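Local coordinates for protein fibrillarin-like rRNA/tRNA 2'-O-methyltransferase (Methanocaldococcus jannaschii, PDB 1FBN) that probably methylates the 2'-hydroxyl of riboses in rRNA and tRNA, using S-adenosyl-L-methionine, at sites chosen by a guide RNA in box C/D ribonucleoprotein particles, at residues 70-75 with 93-98; 166-171 with 225-230; 25-30 with 50-55. All blocks are in the same frame, centred on the assembly; numbering follows the deposited sequence.

Interaction 1 of 3, residues 70-75 with 93-98; sequences MPIKRD and ADIADK
Ile-95, at the end of helix 87-95, presses its two branches into the hollow formed by Met-70 and Ile-72. Its CD1 meets CE of Met-70 (selenomethionine) tip to tip at 4.1 Å; the Ile-95 and Ile-72 side chains cross at about a right angle, their CG2 methyls 3.9 Å apart. Beyond, the backbones close in and a small residue suits: Ala-96 CB is a low bump 3.3 Å from Lys-73 O. Ala-96 centres an inverse gamma turn, closed by a weak Asp-97 N to Ile-95 O bond. Lys-98 N donates to Arg-74 O (2.8 Å, bent to 136°). Outside this neck Arg-74 arches over Asp-97, whose CG lies between backbone N and carbonyl carbon (chi1 62°), near the arginine. Asp-97 OD1 sits 3.5 Å above the guanidinium centre, guanidinium and carboxylate planes 83° apart. The Arg-74 NH2 to Asp-97 OD2 salt bridge (3.0 Å) rests on charge alone, OD2 lying well out of the guanidinium plane with no N-H pointing at it. Lys-98 CG lies alongside, near NH1 of Arg-74. An alanine at Arg-74 would probably leave Asp-97 without this positive mate. The turn follows the helix of a beta-alpha-beta crossover (strands 77-81 and 100-105), typical of Rossmann-like methyltransferases.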
loop_
_atom_site.group_PDB
_atom_site.type_symbol
_atom_site.label_atom_id
_atom_site.label_comp_id
_atom_site.label_asym_id
_atom_site.label_seq_id
_atom_site.Cartn_x
_atom_site.Cartn_y
_atom_site.Cartn_z
HETATM N N MSE A 70 9.042 -3.653 -5.153
HETATM C CA MSE A 70 7.655 -3.940 -4.790
HETATM C C MSE A 70 7.647 -5.343 -4.190
HETATM O O MSE A 70 7.613 -6.342 -4.911
HETATM C CB MSE A 70 6.736 -3.853 -6.014
HETATM C CG MSE A 70 5.295 -4.277 -5.745
HETATM SE SE MSE A 70 4.535 -3.411 -4.364
HETATM C CE MSE A 70 2.817 -3.634 -4.780
ATOM N N PRO A 71 7.719 -5.427 -2.850
ATOM C CA PRO A 71 7.735 -6.677 -2.082
ATOM C C PRO A 71 6.427 -7.470 -1.970
ATOM O O PRO A 71 6.452 -8.646 -1.612
ATOM C CB PRO A 71 8.239 -6.217 -0.719
ATOM C CG PRO A 71 7.636 -4.858 -0.592
ATOM C CD PRO A 71 7.875 -4.264 -1.957
ATOM N N ILE A 72 5.295 -6.840 -2.263
ATOM C CA ILE A 72 4.011 -7.528 -2.181
ATOM C C ILE A 72 3.878 -8.526 -3.327
ATOM O O ILE A 72 3.828 -8.142 -4.492
ATOM C CB ILE A 72 2.828 -6.528 -2.197
ATOM C CG1 ILE A 72 2.912 -5.611 -0.972
ATOM C CG2 ILE A 72 1.490 -7.279 -2.227
ATOM C CD1 ILE A 72 1.871 -4.510 -0.935
ATOM N N LYS A 73 3.838 -9.809 -2.976
ATOM C CA LYS A 73 3.719 -10.894 -3.949
ATOM C C LYS A 73 2.349 -11.576 -3.836
ATOM O O LYS A 73 1.525 -11.192 -3.004
ATOM C CB LYS A 73 4.829 -11.924 -3.709
ATOM C CG LYS A 73 6.240 -11.355 -3.663
ATOM C CD LYS A 73 6.709 -10.865 -5.021
ATOM C CE LYS A 73 8.178 -10.461 -4.984
ATOM N NZ LYS A 73 8.704 -10.145 -6.342
ATOM N N ARG A 74 2.126 -12.606 -4.654
ATOM C CA ARG A 74 0.858 -13.339 -4.660
ATOM C C ARG A 74 0.525 -14.020 -3.344
ATOM O O ARG A 74 -0.632 -14.031 -2.926
ATOM C CB ARG A 74 0.829 -14.392 -5.773
ATOM C CG ARG A 74 0.726 -13.832 -7.174
ATOM C CD ARG A 74 0.843 -14.936 -8.212
ATOM N NE ARG A 74 -0.433 -15.266 -8.845
ATOM C CZ ARG A 74 -1.150 -16.351 -8.571
ATOM N NH1 ARG A 74 -0.724 -17.220 -7.666
ATOM N NH2 ARG A 74 -2.288 -16.579 -9.215
ATOM N N ASP A 75 1.535 -14.593 -2.697
ATOM C CA ASP A 75 1.331 -15.300 -1.435
ATOM C C ASP A 75 1.732 -14.500 -0.191
ATOM O O ASP A 75 1.874 -15.062 0.897
ATOM C CB ASP A 75 2.087 -16.635 -1.466
ATOM C CG ASP A 75 3.595 -16.456 -1.577
ATOM O OD1 ASP A 75 4.058 -15.367 -1.990
ATOM O OD2 ASP A 75 4.325 -17.413 -1.244
ATOM N N ALA A 93 -5.246 -6.714 -2.542
ATOM C CA ALA A 93 -5.905 -8.016 -2.421
ATOM C C ALA A 93 -5.863 -8.762 -3.756
ATOM O O ALA A 93 -5.787 -9.992 -3.789
ATOM C CB ALA A 93 -7.339 -7.835 -1.962
ATOM N N ASP A 94 -5.933 -8.012 -4.853
ATOM C CA ASP A 94 -5.861 -8.593 -6.191
ATOM C C ASP A 94 -4.473 -9.187 -6.403
ATOM O O ASP A 94 -4.338 -10.290 -6.923
ATOM C CB ASP A 94 -6.097 -7.527 -7.262
ATOM C CG ASP A 94 -7.555 -7.151 -7.414
ATOM O OD1 ASP A 94 -8.432 -7.841 -6.853
ATOM O OD2 ASP A 94 -7.827 -6.159 -8.117
ATOM N N ILE A 95 -3.448 -8.431 -6.010
ATOM C CA ILE A 95 -2.056 -8.854 -6.146
ATOM C C ILE A 95 -1.786 -10.098 -5.305
ATOM O O ILE A 95 -1.350 -11.125 -5.821
ATOM C CB ILE A 95 -1.083 -7.725 -5.709
ATOM C CG1 ILE A 95 -1.326 -6.472 -6.553
ATOM C CG2 ILE A 95 0.367 -8.183 -5.848
ATOM C CD1 ILE A 95 -0.748 -5.211 -5.954
ATOM N N ALA A 96 -2.044 -9.991 -4.006
ATOM C CA ALA A 96 -1.836 -11.097 -3.081
ATOM C C ALA A 96 -3.066 -12.015 -3.021
ATOM O O ALA A 96 -3.645 -12.240 -1.953
ATOM C CB ALA A 96 -1.498 -10.556 -1.709
ATOM N N ASP A 97 -3.444 -12.556 -4.177
ATOM C CA ASP A 97 -4.604 -13.437 -4.282
ATOM C C ASP A 97 -4.423 -14.772 -3.562
ATOM O O ASP A 97 -5.403 -15.444 -3.241
ATOM C CB ASP A 97 -4.991 -13.650 -5.752
ATOM C CG ASP A 97 -3.895 -14.325 -6.571
ATOM O OD1 ASP A 97 -2.717 -13.922 -6.469
ATOM O OD2 ASP A 97 -4.224 -15.255 -7.338
ATOM N N LYS A 98 -3.169 -15.146 -3.313
ATOM C CA LYS A 98 -2.843 -16.382 -2.601
ATOM C C LYS A 98 -2.378 -16.033 -1.179
ATOM O O LYS A 98 -1.846 -16.883 -0.459
ATOM C CB LYS A 98 -1.726 -17.140 -3.325
ATOM C CG LYS A 98 -1.991 -17.490 -4.783
ATOM C CD LYS A 98 -2.986 -18.627 -4.943
ATOM C CE LYS A 98 -4.425 -18.134 -4.915
ATOM N NZ LYS A 98 -5.405 -19.255 -4.997
#

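Interaction 2 of 3, residues 166-171 with 225-230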
loop_
_atom_site.group_PDB
_atom_site.type_symbol
_atom_site.label_atom_id
_atom_site.label_comp_id
_atom_site.label_asym_id
_atom_site.label_seq_id
_atom_site.Cartn_x
_atom_site.Cartn_y
_atom_site.Cartn_z
ATOM N N TRP A 166 6.542 -6.241 16.330
ATOM C CA TRP A 166 5.511 -7.219 16.626
ATOM C C TRP A 166 5.200 -8.224 15.525
ATOM O O TRP A 166 5.171 -9.427 15.783
ATOM C CB TRP A 166 4.209 -6.512 17.018
ATOM C CG TRP A 166 4.172 -6.073 18.440
ATOM C CD1 TRP A 166 4.563 -4.864 18.937
ATOM C CD2 TRP A 166 3.740 -6.852 19.568
ATOM N NE1 TRP A 166 4.406 -4.841 20.303
ATOM C CE2 TRP A 166 3.906 -6.048 20.717
ATOM C CE3 TRP A 166 3.235 -8.153 19.718
ATOM C CZ2 TRP A 166 3.583 -6.500 22.005
ATOM C CZ3 TRP A 166 2.914 -8.603 20.998
ATOM C CH2 TRP A 166 3.091 -7.776 22.122
ATOM N N PHE A 167 5.027 -7.736 14.296
ATOM C CA PHE A 167 4.620 -8.591 13.183
ATOM C C PHE A 167 5.521 -8.824 11.971
ATOM O O PHE A 167 5.345 -9.820 11.269
ATOM C CB PHE A 167 3.264 -8.103 12.668
ATOM C CG PHE A 167 2.270 -7.830 13.754
ATOM C CD1 PHE A 167 1.745 -8.869 14.509
ATOM C CD2 PHE A 167 1.885 -6.530 14.047
ATOM C CE1 PHE A 167 0.849 -8.615 15.546
ATOM C CE2 PHE A 167 0.992 -6.266 15.080
ATOM C CZ PHE A 167 0.473 -7.311 15.831
ATOM N N LEU A 168 6.473 -7.937 11.710
ATOM C CA LEU A 168 7.304 -8.096 10.524
ATOM C C LEU A 168 8.444 -9.110 10.605
ATOM O O LEU A 168 9.307 -9.034 11.481
ATOM C CB LEU A 168 7.815 -6.734 10.053
ATOM C CG LEU A 168 8.336 -6.641 8.619
ATOM C CD1 LEU A 168 7.318 -7.212 7.638
ATOM C CD2 LEU A 168 8.631 -5.191 8.299
ATOM N N LYS A 169 8.431 -10.062 9.673
ATOM C CA LYS A 169 9.455 -11.098 9.584
ATOM C C LYS A 169 10.786 -10.428 9.294
ATOM O O LYS A 169 10.817 -9.365 8.677
ATOM C CB LYS A 169 9.156 -12.048 8.420
ATOM C CG LYS A 169 7.878 -12.851 8.541
ATOM C CD LYS A 169 7.693 -13.727 7.320
ATOM C CE LYS A 169 6.471 -14.606 7.450
ATOM N NZ LYS A 169 6.274 -15.407 6.214
ATOM N N LYS A 170 11.881 -11.042 9.738
ATOM C CA LYS A 170 13.213 -10.496 9.470
ATOM C C LYS A 170 13.428 -10.687 7.970
ATOM O O LYS A 170 13.217 -11.779 7.443
ATOM C CB LYS A 170 14.288 -11.244 10.267
ATOM C CG LYS A 170 15.650 -10.558 10.248
ATOM C CD LYS A 170 16.747 -11.437 9.649
ATOM C CE LYS A 170 17.068 -12.635 10.536
ATOM N NZ LYS A 170 18.209 -13.437 10.001
ATOM N N GLY A 171 13.825 -9.625 7.280
ATOM C CA GLY A 171 14.005 -9.714 5.843
ATOM C C GLY A 171 12.741 -9.235 5.138
ATOM O O GLY A 171 12.731 -9.047 3.925
ATOM N N GLY A 225 11.655 -0.180 3.004
ATOM C CA GLY A 225 12.834 -0.643 3.710
ATOM C C GLY A 225 12.737 -2.093 4.128
ATOM O O GLY A 225 11.638 -2.623 4.302
ATOM N N ILE A 226 13.890 -2.751 4.227
ATOM C CA ILE A 226 13.942 -4.150 4.651
ATOM C C ILE A 226 14.135 -4.169 6.161
ATOM O O ILE A 226 14.994 -3.461 6.690
ATOM C CB ILE A 226 15.105 -4.924 3.991
ATOM C CG1 ILE A 226 14.971 -4.874 2.474
ATOM C CG2 ILE A 226 15.100 -6.379 4.451
ATOM C CD1 ILE A 226 15.896 -5.830 1.733
ATOM N N TRP A 227 13.313 -4.959 6.845
ATOM C CA TRP A 227 13.375 -5.073 8.296
ATOM C C TRP A 227 14.527 -5.966 8.736
ATOM O O TRP A 227 14.488 -7.182 8.555
ATOM C CB TRP A 227 12.054 -5.626 8.824
ATOM C CG TRP A 227 11.987 -5.755 10.316
ATOM C CD1 TRP A 227 11.791 -6.902 11.027
ATOM C CD2 TRP A 227 12.075 -4.694 11.281
ATOM N NE1 TRP A 227 11.744 -6.625 12.373
ATOM C CE2 TRP A 227 11.916 -5.279 12.558
ATOM C CE3 TRP A 227 12.267 -3.307 11.192
ATOM C CZ2 TRP A 227 11.943 -4.525 13.737
ATOM C CZ3 TRP A 227 12.293 -2.558 12.365
ATOM C CH2 TRP A 227 12.132 -3.171 13.620
ATOM N N GLU A 228 15.554 -5.347 9.312
ATOM C CA GLU A 228 16.731 -6.068 9.783
ATOM C C GLU A 228 16.459 -6.639 11.173
ATOM O O GLU A 228 16.709 -7.815 11.430
ATOM C CB GLU A 228 17.945 -5.128 9.845
ATOM C CG GLU A 228 18.155 -4.223 8.621
ATOM C CD GLU A 228 18.605 -4.973 7.376
ATOM O OE1 GLU A 228 19.824 -5.210 7.228
ATOM O OE2 GLU A 228 17.742 -5.306 6.536
ATOM N N GLY A 229 15.940 -5.793 12.061
ATOM C CA GLY A 229 15.644 -6.208 13.422
ATOM C C GLY A 229 15.779 -5.044 14.384
ATOM O O GLY A 229 15.813 -3.892 13.955
ATOM N N LYS A 230 15.871 -5.337 15.682
ATOM C CA LYS A 230 16.005 -4.298 16.710
ATOM C C LYS A 230 17.333 -3.541 16.627
ATOM O O LYS A 230 18.366 -4.109 17.043
ATOM C CB LYS A 230 15.845 -4.894 18.116
ATOM C CG LYS A 230 14.408 -5.147 18.547
ATOM C CD LYS A 230 13.752 -6.249 17.734
ATOM C CE LYS A 230 12.340 -6.504 18.215
ATOM N NZ LYS A 230 12.308 -6.875 19.658
ATOM O OXT LYS A 230 17.319 -2.380 16.157
#
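Trp-227 and Leu-168 form the tight inner part of this contact, which lies in the seven-stranded mixed sheet of the Rossmann-like methyltransferase fold, where strand 172-179 begins and its antiparallel neighbour, strand 220-227, finishes. Leu-168 follows helix 156-167 directly, and its CD2 approaches CB of Trp-227 to 3.5 Å. CG of Trp-227 is anti to the backbone N (chi1 -178°), so the indole starts out away from that atom. CB of Leu-168 comes over one face of the ring, and the less ordered backbone of Gly-229 lies over the other. At the ring's edge, near its plane, Lys-169 O stands 3.5 Å from CD1 of Trp-227. A broad flat residue suits this place, because it can fill the space between the chain leaving the helix and the end of the strand; Phe-205, from the outermost strand 205-212, meets the same indole with its ring turned by about 60°.

Toward solvent the packing thins. Lys-170 brings only the foot of its chain near, CG lying 3.2 Å from Glu-228 O, while the rest of the chain runs off from the strand. The Lys-169 side chain points away, and its NZ forms a salt bridge with Asp-145. Glu-228 also points outward, and Gly-229 and Lys-230 are poorly ordered, as befits a chain terminus. Gly-171 makes the corner into strand 172-179 with a positive phi, a conformation that favours glycine. Its carbonyl O touches CG2 of Ile-226 at 3.6 Å, and its N-H points almost straight (174°) at Trp-227 O, 2.8 Å away in the carbonyl plane.

Interaction 3 of 3, residues 25-30 with 50-55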
loop_
_atom_site.group_PDB
_atom_site.type_symbol
_atom_site.label_atom_id
_atom_site.label_comp_id
_atom_site.label_asym_id
_atom_site.label_seq_id
_atom_site.Cartn_x
_atom_site.Cartn_y
_atom_site.Cartn_z
ATOM N N ILE A 25 -1.332 1.379 -15.139
ATOM C CA ILE A 25 -1.153 0.080 -14.490
ATOM C C ILE A 25 -2.484 -0.473 -14.011
ATOM O O ILE A 25 -3.449 0.268 -13.834
ATOM C CB ILE A 25 -0.181 0.129 -13.283
ATOM C CG1 ILE A 25 -0.705 1.090 -12.214
ATOM C CG2 ILE A 25 1.243 0.469 -13.749
ATOM C CD1 ILE A 25 0.118 1.070 -10.937
ATOM N N ALA A 26 -2.519 -1.777 -13.768
ATOM C CA ALA A 26 -3.741 -2.425 -13.323
ATOM C C ALA A 26 -3.456 -3.710 -12.561
ATOM O O ALA A 26 -2.317 -4.180 -12.505
ATOM C CB ALA A 26 -4.633 -2.726 -14.532
ATOM N N THR A 27 -4.493 -4.236 -11.919
ATOM C CA THR A 27 -4.392 -5.497 -11.200
ATOM C C THR A 27 -5.488 -6.415 -11.749
ATOM O O THR A 27 -6.474 -5.950 -12.335
ATOM C CB THR A 27 -4.547 -5.330 -9.662
ATOM O OG1 THR A 27 -5.755 -4.627 -9.366
ATOM C CG2 THR A 27 -3.362 -4.575 -9.076
ATOM N N LYS A 28 -5.267 -7.719 -11.631
ATOM C CA LYS A 28 -6.227 -8.709 -12.096
ATOM C C LYS A 28 -7.251 -8.910 -10.970
ATOM O O LYS A 28 -6.928 -9.444 -9.908
ATOM C CB LYS A 28 -5.491 -10.008 -12.418
ATOM C CG LYS A 28 -6.317 -11.041 -13.139
ATOM C CD LYS A 28 -5.461 -12.243 -13.491
ATOM C CE LYS A 28 -4.389 -11.883 -14.499
ATOM N NZ LYS A 28 -3.560 -13.068 -14.855
ATOM N N SER A 29 -8.474 -8.438 -11.201
ATOM C CA SER A 29 -9.558 -8.516 -10.216
ATOM C C SER A 29 -9.883 -9.910 -9.668
ATOM O O SER A 29 -9.986 -10.876 -10.429
ATOM C CB SER A 29 -10.828 -7.889 -10.803
ATOM O OG SER A 29 -11.909 -7.937 -9.883
ATOM N N ILE A 30 -10.026 -10.009 -8.345
ATOM C CA ILE A 30 -10.385 -11.280 -7.712
ATOM C C ILE A 30 -11.900 -11.377 -7.451
ATOM O O ILE A 30 -12.386 -12.378 -6.929
ATOM C CB ILE A 30 -9.599 -11.557 -6.399
ATOM C CG1 ILE A 30 -9.848 -10.451 -5.374
ATOM C CG2 ILE A 30 -8.119 -11.748 -6.697
ATOM C CD1 ILE A 30 -9.307 -10.771 -3.996
ATOM N N ARG A 50 -8.387 -4.193 -13.516
ATOM C CA ARG A 50 -8.853 -2.941 -12.932
ATOM C C ARG A 50 -7.787 -1.863 -13.010
ATOM O O ARG A 50 -6.716 -2.002 -12.418
ATOM C CB ARG A 50 -9.254 -3.141 -11.468
ATOM C CG ARG A 50 -10.374 -4.131 -11.242
ATOM C CD ARG A 50 -11.013 -3.893 -9.887
ATOM N NE ARG A 50 -10.074 -4.143 -8.807
ATOM C CZ ARG A 50 -9.873 -3.341 -7.765
ATOM N NH1 ARG A 50 -10.544 -2.204 -7.629
ATOM N NH2 ARG A 50 -8.986 -3.689 -6.849
ATOM N N ILE A 51 -8.084 -0.789 -13.737
ATOM C CA ILE A 51 -7.151 0.324 -13.875
ATOM C C ILE A 51 -6.927 0.934 -12.493
ATOM O O ILE A 51 -7.864 1.392 -11.842
ATOM C CB ILE A 51 -7.684 1.388 -14.867
ATOM C CG1 ILE A 51 -7.810 0.781 -16.271
ATOM C CG2 ILE A 51 -6.785 2.615 -14.884
ATOM C CD1 ILE A 51 -6.527 0.185 -16.831
ATOM N N TRP A 52 -5.674 0.884 -12.053
ATOM C CA TRP A 52 -5.240 1.376 -10.745
ATOM C C TRP A 52 -4.889 2.868 -10.807
ATOM O O TRP A 52 -3.764 3.239 -11.141
ATOM C CB TRP A 52 -4.026 0.545 -10.322
ATOM C CG TRP A 52 -3.688 0.536 -8.864
ATOM C CD1 TRP A 52 -4.264 1.275 -7.865
ATOM C CD2 TRP A 52 -2.663 -0.248 -8.244
ATOM N NE1 TRP A 52 -3.652 0.999 -6.662
ATOM C CE2 TRP A 52 -2.667 0.068 -6.867
ATOM C CE3 TRP A 52 -1.739 -1.189 -8.723
ATOM C CZ2 TRP A 52 -1.779 -0.524 -5.960
ATOM C CZ3 TRP A 52 -0.855 -1.778 -7.819
ATOM C CH2 TRP A 52 -0.884 -1.442 -6.453
ATOM N N ASN A 53 -5.852 3.709 -10.447
ATOM C CA ASN A 53 -5.699 5.166 -10.486
ATOM C C ASN A 53 -4.712 5.757 -9.463
ATOM O O ASN A 53 -4.958 5.716 -8.256
ATOM C CB ASN A 53 -7.083 5.815 -10.326
ATOM C CG ASN A 53 -7.103 7.294 -10.703
ATOM O OD1 ASN A 53 -6.067 7.953 -10.793
ATOM N ND2 ASN A 53 -8.301 7.820 -10.925
ATOM N N PRO A 54 -3.593 6.340 -9.940
ATOM C CA PRO A 54 -2.569 6.950 -9.081
ATOM C C PRO A 54 -3.066 8.192 -8.341
ATOM O O PRO A 54 -2.477 8.602 -7.345
ATOM C CB PRO A 54 -1.455 7.294 -10.071
ATOM C CG PRO A 54 -2.190 7.528 -11.350
ATOM C CD PRO A 54 -3.179 6.395 -11.353
ATOM N N ASN A 55 -4.135 8.800 -8.845
ATOM C CA ASN A 55 -4.722 9.980 -8.215
ATOM C C ASN A 55 -5.580 9.567 -7.019
ATOM O O ASN A 55 -5.940 10.397 -6.185
ATOM C CB ASN A 55 -5.594 10.744 -9.215
ATOM C CG ASN A 55 -4.799 11.324 -10.360
ATOM O OD1 ASN A 55 -4.064 12.295 -10.187
ATOM N ND2 ASN A 55 -4.946 10.737 -11.543
HETATM O O HOH W 1 -2.996 3.783 -13.885
#
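Thr-27 and Arg-50 face each other as an antiparallel hydrogen-bonded pair, joining strand 25-28 to strand 47-51. Arg-50 N gives its hydrogen to Thr-27 O at 2.9 Å, and Thr-27 N returns a longer bond of 3.2 Å to Arg-50 O. Past the non-hydrogen-bonded pair of Ala-26 and Ile-51, Trp-52 N donates to Ile-25 O at 2.9 Å. A water then continues the link between the chains, accepting from Ile-25 N and donating to Trp-52 O.

The apolar contacts gather round Trp-52. CD1 of Ile-25 reaches the indole at CE3 (3.7 Å), and CG2 of Thr-27 comes obliquely to the same Trp-52 CE3 at 3.8 Å; His-91 stacks on the ring. The opposite side of the strands carries Ala-26 and Ile-51, with CB of Ala-26 and CD1 of Ile-51 4.2 Å apart. Ala-26 suits a tight spot, its CB lying 3.1 Å from Arg-50 O.

The polar ends of Thr-27 and Arg-50 serve partners beyond the two strands. In Thr-27, OG1 lies between the backbone N and the carbonyl carbon (chi1 53°), which leaves the methyl to the indole while the hydroxyl bonds Asp-94. Arg-50 pairs NH1 with Glu-39 and NH2 with Asp-94, while its CG packs against CB of Ser-29. The buried charge is thus probably balanced by two carboxylates.

Within 50-55 itself, past the strand, Asn-53 OD1 accepts from Asn-55 N in an Asx turn. Together these strands belong to the antiparallel N-terminal sheet of fibrillarin, lying against helix 87-95, with Trp-52 about 5 Å, side chain to side chain, from Thr-88 of the predicted S-adenosyl-L-methionine site.

Overall arrangement
Along the chain the order is interaction 3, then 1, then 2, each closing before the next opens. Interaction 3 lies in the five-stranded antiparallel sheet and interaction 2 in the seven-stranded mixed sheet, their centres about 28 Å apart on opposite sides of the chain's centre. Interaction 1 is about 13 Å from interaction 3 and about 18 Å from interaction 2, centre to centre. Helix 87-95 joins interactions 3 and 1: Asp-94 bonds to 25-30 and 50-55, tying the N-terminal sheet to the methyltransferase domain. Interactions 1 and 2 do not touch (nearest atoms about 7 Å apart), but side chains of 70-75 touch strands 144-149 and 172-179, the latter leading on from interaction 2.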